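Local coordinates for protein 3,4-dihydroxy-2-butanone 4-phosphate synthase (Candida albicans, PDB 1TKU) that catalyses the conversion of D-ribulose 5-phosphate to formate and 3,4-dihydroxy-2-butanone 4-phosphate, probably with the help of magnesium or manganese ions, at residues 21-26 with 34-39; 59-64 with 162-167. All coordinates share one frame; numbering follows the deposited sequence.

Interaction 1: 21-26 with 34-39. With 5RP (ribulose-5-phosphate), chain D.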
loop_
_atom_site.group_PDB
_atom_site.type_symbol
_atom_site.label_atom_id
_atom_site.label_comp_id
_atom_site.label_asym_id
_atom_site.label_seq_id
_atom_site.Cartn_x
_atom_site.Cartn_y
_atom_site.Cartn_z
ATOM N N LEU B 21 -11.312 5.388 14.221
ATOM C CA LEU B 21 -12.634 4.813 14.385
ATOM C C LEU B 21 -12.595 3.607 13.465
ATOM O O LEU B 21 -11.956 3.654 12.414
ATOM C CB LEU B 21 -13.743 5.760 13.919
ATOM C CG LEU B 21 -14.119 6.950 14.801
ATOM C CD1 LEU B 21 -15.300 7.676 14.156
ATOM C CD2 LEU B 21 -14.489 6.479 16.205
ATOM N N ILE B 22 -13.219 2.513 13.884
ATOM C CA ILE B 22 -13.302 1.328 13.043
ATOM C C ILE B 22 -14.648 1.557 12.365
ATOM O O ILE B 22 -15.657 1.770 13.037
ATOM C CB ILE B 22 -13.311 0.035 13.886
ATOM C CG1 ILE B 22 -11.944 -0.146 14.554
ATOM C CG2 ILE B 22 -13.632 -1.171 12.999
ATOM C CD1 ILE B 22 -11.905 -1.218 15.626
ATOM N N VAL B 23 -14.659 1.549 11.036
ATOM C CA VAL B 23 -15.879 1.821 10.290
ATOM C C VAL B 23 -16.341 0.677 9.396
ATOM O O VAL B 23 -15.594 0.208 8.539
ATOM C CB VAL B 23 -15.692 3.086 9.419
ATOM C CG1 VAL B 23 -16.985 3.432 8.705
ATOM C CG2 VAL B 23 -15.225 4.259 10.293
ATOM N N MET B 24 -17.580 0.242 9.606
ATOM C CA MET B 24 -18.180 -0.835 8.818
ATOM C C MET B 24 -19.259 -0.201 7.942
ATOM O O MET B 24 -19.663 0.936 8.182
ATOM C CB MET B 24 -18.842 -1.874 9.734
ATOM C CG MET B 24 -18.125 -2.150 11.050
ATOM S SD MET B 24 -16.474 -2.860 10.898
ATOM C CE MET B 24 -16.835 -4.420 10.044
ATOM N N ASP B 25 -19.733 -0.931 6.935
ATOM C CA ASP B 25 -20.779 -0.403 6.059
ATOM C C ASP B 25 -22.109 -0.313 6.799
ATOM O O ASP B 25 -22.813 0.693 6.710
ATOM C CB ASP B 25 -20.950 -1.283 4.822
ATOM C CG ASP B 25 -19.783 -1.169 3.866
ATOM O OD1 ASP B 25 -19.310 -0.036 3.640
ATOM O OD2 ASP B 25 -19.347 -2.206 3.330
ATOM N N ASP B 26 -22.458 -1.388 7.499
ATOM C CA ASP B 26 -23.680 -1.445 8.293
ATOM C C ASP B 26 -23.493 -2.451 9.433
ATOM O O ASP B 26 -22.360 -2.702 9.841
ATOM C CB ASP B 26 -24.914 -1.762 7.418
ATOM C CG ASP B 26 -24.794 -3.062 6.632
ATOM O OD1 ASP B 26 -25.539 -3.195 5.634
ATOM O OD2 ASP B 26 -23.996 -3.946 7.000
ATOM N N ASP B 34 -12.597 -0.971 8.404
ATOM C CA ASP B 34 -11.583 -0.011 7.995
ATOM C C ASP B 34 -11.233 0.909 9.162
ATOM O O ASP B 34 -12.102 1.277 9.951
ATOM C CB ASP B 34 -12.126 0.862 6.862
ATOM C CG ASP B 34 -11.499 0.554 5.526
ATOM O OD1 ASP B 34 -11.394 -0.634 5.170
ATOM O OD2 ASP B 34 -11.124 1.518 4.825
ATOM N N LEU B 35 -9.961 1.274 9.277
ATOM C CA LEU B 35 -9.548 2.217 10.307
ATOM C C LEU B 35 -9.613 3.576 9.616
ATOM O O LEU B 35 -9.106 3.730 8.503
ATOM C CB LEU B 35 -8.112 1.948 10.766
ATOM C CG LEU B 35 -7.909 0.872 11.832
ATOM C CD1 LEU B 35 -6.419 0.714 12.125
ATOM C CD2 LEU B 35 -8.660 1.266 13.095
ATOM N N ILE B 36 -10.257 4.547 10.257
ATOM C CA ILE B 36 -10.377 5.888 9.691
ATOM C C ILE B 36 -10.097 6.952 10.752
ATOM O O ILE B 36 -10.572 6.847 11.881
ATOM C CB ILE B 36 -11.812 6.164 9.152
ATOM C CG1 ILE B 36 -12.182 5.177 8.046
ATOM C CG2 ILE B 36 -11.895 7.586 8.605
ATOM C CD1 ILE B 36 -12.433 3.771 8.509
ATOM N N MET B 37 -9.324 7.972 10.392
ATOM C CA MET B 37 -9.059 9.070 11.320
ATOM C C MET B 37 -8.832 10.357 10.535
ATOM O O MET B 37 -8.691 10.328 9.306
ATOM C CB MET B 37 -7.858 8.777 12.241
ATOM C CG MET B 37 -6.473 8.870 11.609
ATOM S SD MET B 37 -5.171 9.015 12.890
ATOM C CE MET B 37 -5.413 10.735 13.393
ATOM N N ALA B 38 -8.816 11.486 11.236
ATOM C CA ALA B 38 -8.628 12.777 10.580
ATOM C C ALA B 38 -7.248 12.898 9.945
ATOM O O ALA B 38 -6.235 12.614 10.580
ATOM C CB ALA B 38 -8.844 13.903 11.583
ATOM N N ALA B 39 -7.212 13.323 8.688
ATOM C CA ALA B 39 -5.948 13.464 7.981
ATOM C C ALA B 39 -4.992 14.435 8.674
ATOM O O ALA B 39 -3.797 14.167 8.776
ATOM C CB ALA B 39 -6.200 13.918 6.539
HETATM C C2 5RP D . -12.310 -0.294 1.016
HETATM C C3 5RP D . -11.809 1.016 1.586
HETATM C C5 5RP D . -10.609 1.695 0.928
HETATM O O13 5RP D . -9.972 2.714 1.728
HETATM C C6 5RP D . -11.008 2.296 -0.471
HETATM O O14 5RP D . -9.840 2.801 -1.150
HETATM C C7 5RP D . -12.043 3.460 -0.374
HETATM O O8 5RP D . -13.336 2.913 -0.103
HETATM P P9 5RP D . -14.644 3.266 -0.962
HETATM O O12 5RP D . -14.496 2.794 -2.484
HETATM O O11 5RP D . -14.944 4.846 -0.922
HETATM O O10 5RP D . -15.860 2.516 -0.239
HETATM O O4 5RP D . -12.344 1.547 2.548
HETATM O O1 5RP D . -13.412 -0.831 1.780
#
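Leu21 and Val23 pair with Ile36 and Asp34 along two antiparallel strands, 21-24 and 34-38, whose axes come within 4.7 Å and run at 127° to each other, a marked twist. Both are hydrogen-bonded pairs, and each closes a small ring of two backbone bonds. At the first, Leu21 N donates to Ile36 O and Ile36 N donates to Leu21 O, both at 2.9 Å. At the second the rungs are unequal: Val23 N reaches Asp34 O at 2.8 Å in the carbonyl plane, whereas Asp34 N stands 3.2 Å from Val23 O and is tilted 33° from that carbonyl's plane. Between them lies the non-hydrogen-bonded pair of Ile22 and Leu35, where Ile22 CA brings its hydrogen to Asp34 O and Leu35 CA does so to Leu21 O. The strands form a beta hairpin, joined by the loop 25-33, in the middle of a mixed sheet; strand 191-194 pairs with the far edge of 21-24, and strand 162-166 with that of 34-38. One face carries Leu21, Val23, Asp34 and Ile36, with helix 145-155 packed over it. There Ile36 and Val23 cross at about a right angle, and a bend at chi2 (71°) turns Ile36 CD1 onto Val23 CG2, a tight 3.3 Å contact. Asp34, on the same face, turns its carboxylate away from strand 21-24 to the bound ribulose 5-phosphate, its OD2 lying 2.6 Å from O4 of the sugar. Its side chain also touches His145, a probable metal ligand, whose NE2 is hydrogen-bonded to OD1 of Asp25, just past the end of strand 21-24. On the other face Ile22 CG1 meets Leu35 CD2 at 3.9 Å.

Interaction 2: 59-64 with 162-167. With 5RP (ribulose-5-phosphate), chain D.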
loop_
_atom_site.group_PDB
_atom_site.type_symbol
_atom_site.label_atom_id
_atom_site.label_comp_id
_atom_site.label_asym_id
_atom_site.label_seq_id
_atom_site.Cartn_x
_atom_site.Cartn_y
_atom_site.Cartn_z
ATOM N N CYS B 59 -4.874 5.243 1.952
ATOM C CA CYS B 59 -5.518 6.252 1.119
ATOM C C CYS B 59 -5.936 7.475 1.919
ATOM O O CYS B 59 -6.184 7.394 3.120
ATOM C CB CYS B 59 -6.752 5.661 0.442
ATOM S SG CYS B 59 -6.401 4.265 -0.626
ATOM N N VAL B 60 -6.027 8.608 1.235
ATOM C CA VAL B 60 -6.414 9.852 1.882
ATOM C C VAL B 60 -7.602 10.522 1.194
ATOM O O VAL B 60 -7.441 11.245 0.215
ATOM C CB VAL B 60 -5.226 10.845 1.927
ATOM C CG1 VAL B 60 -5.665 12.167 2.537
ATOM C CG2 VAL B 60 -4.087 10.251 2.749
ATOM N N PRO B 61 -8.819 10.265 1.691
ATOM C CA PRO B 61 -10.022 10.864 1.114
ATOM C C PRO B 61 -10.002 12.387 1.247
ATOM O O PRO B 61 -9.709 12.927 2.315
ATOM C CB PRO B 61 -11.143 10.235 1.934
ATOM C CG PRO B 61 -10.607 8.870 2.213
ATOM C CD PRO B 61 -9.176 9.169 2.609
ATOM N N LEU B 62 -10.308 13.064 0.146
ATOM C CA LEU B 62 -10.356 14.519 0.091
ATOM C C LEU B 62 -11.607 14.838 -0.708
ATOM O O LEU B 62 -12.101 13.989 -1.450
ATOM C CB LEU B 62 -9.145 15.078 -0.661
ATOM C CG LEU B 62 -7.729 14.832 -0.138
ATOM C CD1 LEU B 62 -6.718 15.261 -1.199
ATOM C CD2 LEU B 62 -7.513 15.604 1.159
ATOM N N SER B 63 -12.136 16.045 -0.559
ATOM C CA SER B 63 -13.311 16.412 -1.336
ATOM C C SER B 63 -12.807 16.678 -2.754
ATOM O O SER B 63 -11.618 16.940 -2.957
ATOM C CB SER B 63 -13.950 17.679 -0.766
ATOM O OG SER B 63 -13.057 18.773 -0.875
ATOM N N GLU B 64 -13.691 16.598 -3.742
ATOM C CA GLU B 64 -13.277 16.864 -5.112
ATOM C C GLU B 64 -12.755 18.289 -5.252
ATOM O O GLU B 64 -11.816 18.549 -6.009
ATOM C CB GLU B 64 -14.445 16.626 -6.070
ATOM C CG GLU B 64 -14.619 15.161 -6.442
ATOM C CD GLU B 64 -15.832 14.907 -7.314
ATOM O OE1 GLU B 64 -16.284 15.845 -8.003
ATOM O OE2 GLU B 64 -16.322 13.758 -7.327
ATOM N N GLY B 162 -9.529 12.873 5.261
ATOM C CA GLY B 162 -9.359 11.781 6.200
ATOM C C GLY B 162 -8.308 10.828 5.678
ATOM O O GLY B 162 -7.739 11.048 4.610
ATOM N N VAL B 163 -8.040 9.774 6.437
ATOM C CA VAL B 163 -7.060 8.777 6.023
ATOM C C VAL B 163 -7.607 7.418 6.452
ATOM O O VAL B 163 -8.116 7.264 7.564
ATOM C CB VAL B 163 -5.676 9.070 6.648
ATOM C CG1 VAL B 163 -5.783 9.150 8.160
ATOM C CG2 VAL B 163 -4.673 8.006 6.210
ATOM N N ILE B 164 -7.521 6.439 5.558
ATOM C CA ILE B 164 -8.077 5.127 5.843
ATOM C C ILE B 164 -7.265 3.954 5.306
ATOM O O ILE B 164 -6.381 4.119 4.466
ATOM C CB ILE B 164 -9.499 5.004 5.239
ATOM C CG1 ILE B 164 -9.413 4.825 3.717
ATOM C CG2 ILE B 164 -10.316 6.260 5.536
ATOM C CD1 ILE B 164 -8.724 5.946 2.988
ATOM N N CYS B 165 -7.583 2.766 5.814
ATOM C CA CYS B 165 -6.957 1.526 5.367
ATOM C C CYS B 165 -7.709 0.342 5.965
ATOM O O CYS B 165 -8.276 0.442 7.056
ATOM C CB CYS B 165 -5.477 1.463 5.752
ATOM S SG CYS B 165 -4.519 0.445 4.575
ATOM N N GLU B 166 -7.707 -0.772 5.239
ATOM C CA GLU B 166 -8.409 -1.992 5.644
ATOM C C GLU B 166 -7.696 -2.828 6.705
ATOM O O GLU B 166 -6.523 -3.164 6.550
ATOM C CB GLU B 166 -8.646 -2.890 4.422
ATOM C CG GLU B 166 -9.305 -2.222 3.223
ATOM C CD GLU B 166 -8.310 -1.636 2.229
ATOM O OE1 GLU B 166 -8.730 -1.339 1.092
ATOM O OE2 GLU B 166 -7.119 -1.465 2.570
ATOM N N LEU B 167 -8.413 -3.179 7.770
ATOM C CA LEU B 167 -7.846 -4.007 8.834
ATOM C C LEU B 167 -7.606 -5.419 8.306
ATOM O O LEU B 167 -8.436 -5.956 7.571
ATOM C CB LEU B 167 -8.808 -4.068 10.026
ATOM C CG LEU B 167 -8.835 -2.840 10.936
ATOM C CD1 LEU B 167 -10.062 -2.872 11.822
ATOM C CD2 LEU B 167 -7.563 -2.817 11.775
HETATM C C2 5RP D . -12.310 -0.294 1.016
HETATM C C3 5RP D . -11.809 1.016 1.586
HETATM C C5 5RP D . -10.609 1.695 0.928
HETATM O O13 5RP D . -9.972 2.714 1.728
HETATM C C6 5RP D . -11.008 2.296 -0.471
HETATM O O14 5RP D . -9.840 2.801 -1.150
HETATM C C7 5RP D . -12.043 3.460 -0.374
HETATM O O8 5RP D . -13.336 2.913 -0.103
HETATM P P9 5RP D . -14.644 3.266 -0.962
HETATM O O12 5RP D . -14.496 2.794 -2.484
HETATM O O11 5RP D . -14.944 4.846 -0.922
HETATM O O10 5RP D . -15.860 2.516 -0.239
HETATM O O4 5RP D . -12.344 1.547 2.548
HETATM O O1 5RP D . -13.412 -0.831 1.780
#
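Cys59 O accepts a hydrogen bond from Ile164 N at 2.9 Å and also takes a CA-H...O contact from Val163 CA at 3.3 Å. The return bond, from Cys59 N to Ile164 O, is nearly straight (167°) and lies in the carbonyl plane, making this a single antiparallel bridge. Pro61 has no N-H to offer Gly162 O, so beyond the bridge only one rung remains, from Gly162 N to Pro61 O at 3.0 Å. Ile164 holds CG1 between its backbone N and carbonyl carbon (chi1 75°), and its CD1 is placed against Cys59 CB and the Pro61 ring, closer than usual van der Waals distance, so that its exact position is doubtful. The same CG1 comes within 3.0 Å of O13 of ribulose 5-phosphate, and Cys59 SG lies 3.8 Å from O14, so these side chains line the substrate pocket. Glu166 OE1 approaches the sugar carbon C5, while its OE2 is hydrogen-bonded to Ser55. Away from the ligand, Val60 and Val163 meet beneath helix 103-114, where both touch Thr110. Strand 129-134 runs parallel to 59-63 along its other edge, and strand 34-38 borders 162-166.

How the interactions relate
Both contacts are buried, and strands 34-38 and 162-166 join them as neighbours in one sheet: Leu35 N with Cys165 O and Met37 O with Val163 N are probable hydrogen bonds. Interaction 1 pairs strands close in sequence through a regular ladder of four backbone bonds, whereas interaction 2 brings together strands almost a hundred residues apart through three, with a proline interrupting the pattern. Packing of Ile36 CG1 on Ile164 CG2 links their apolar side chains. Both also reach ribulose 5-phosphate: 21-26 with 34-39 brings the carboxylate of Asp34 to it, and 59-64 with 162-167 adds the hydrocarbon of Ile164, the sulfur of Cys59 and a second carboxylate, Glu166, which packs beside Asp34.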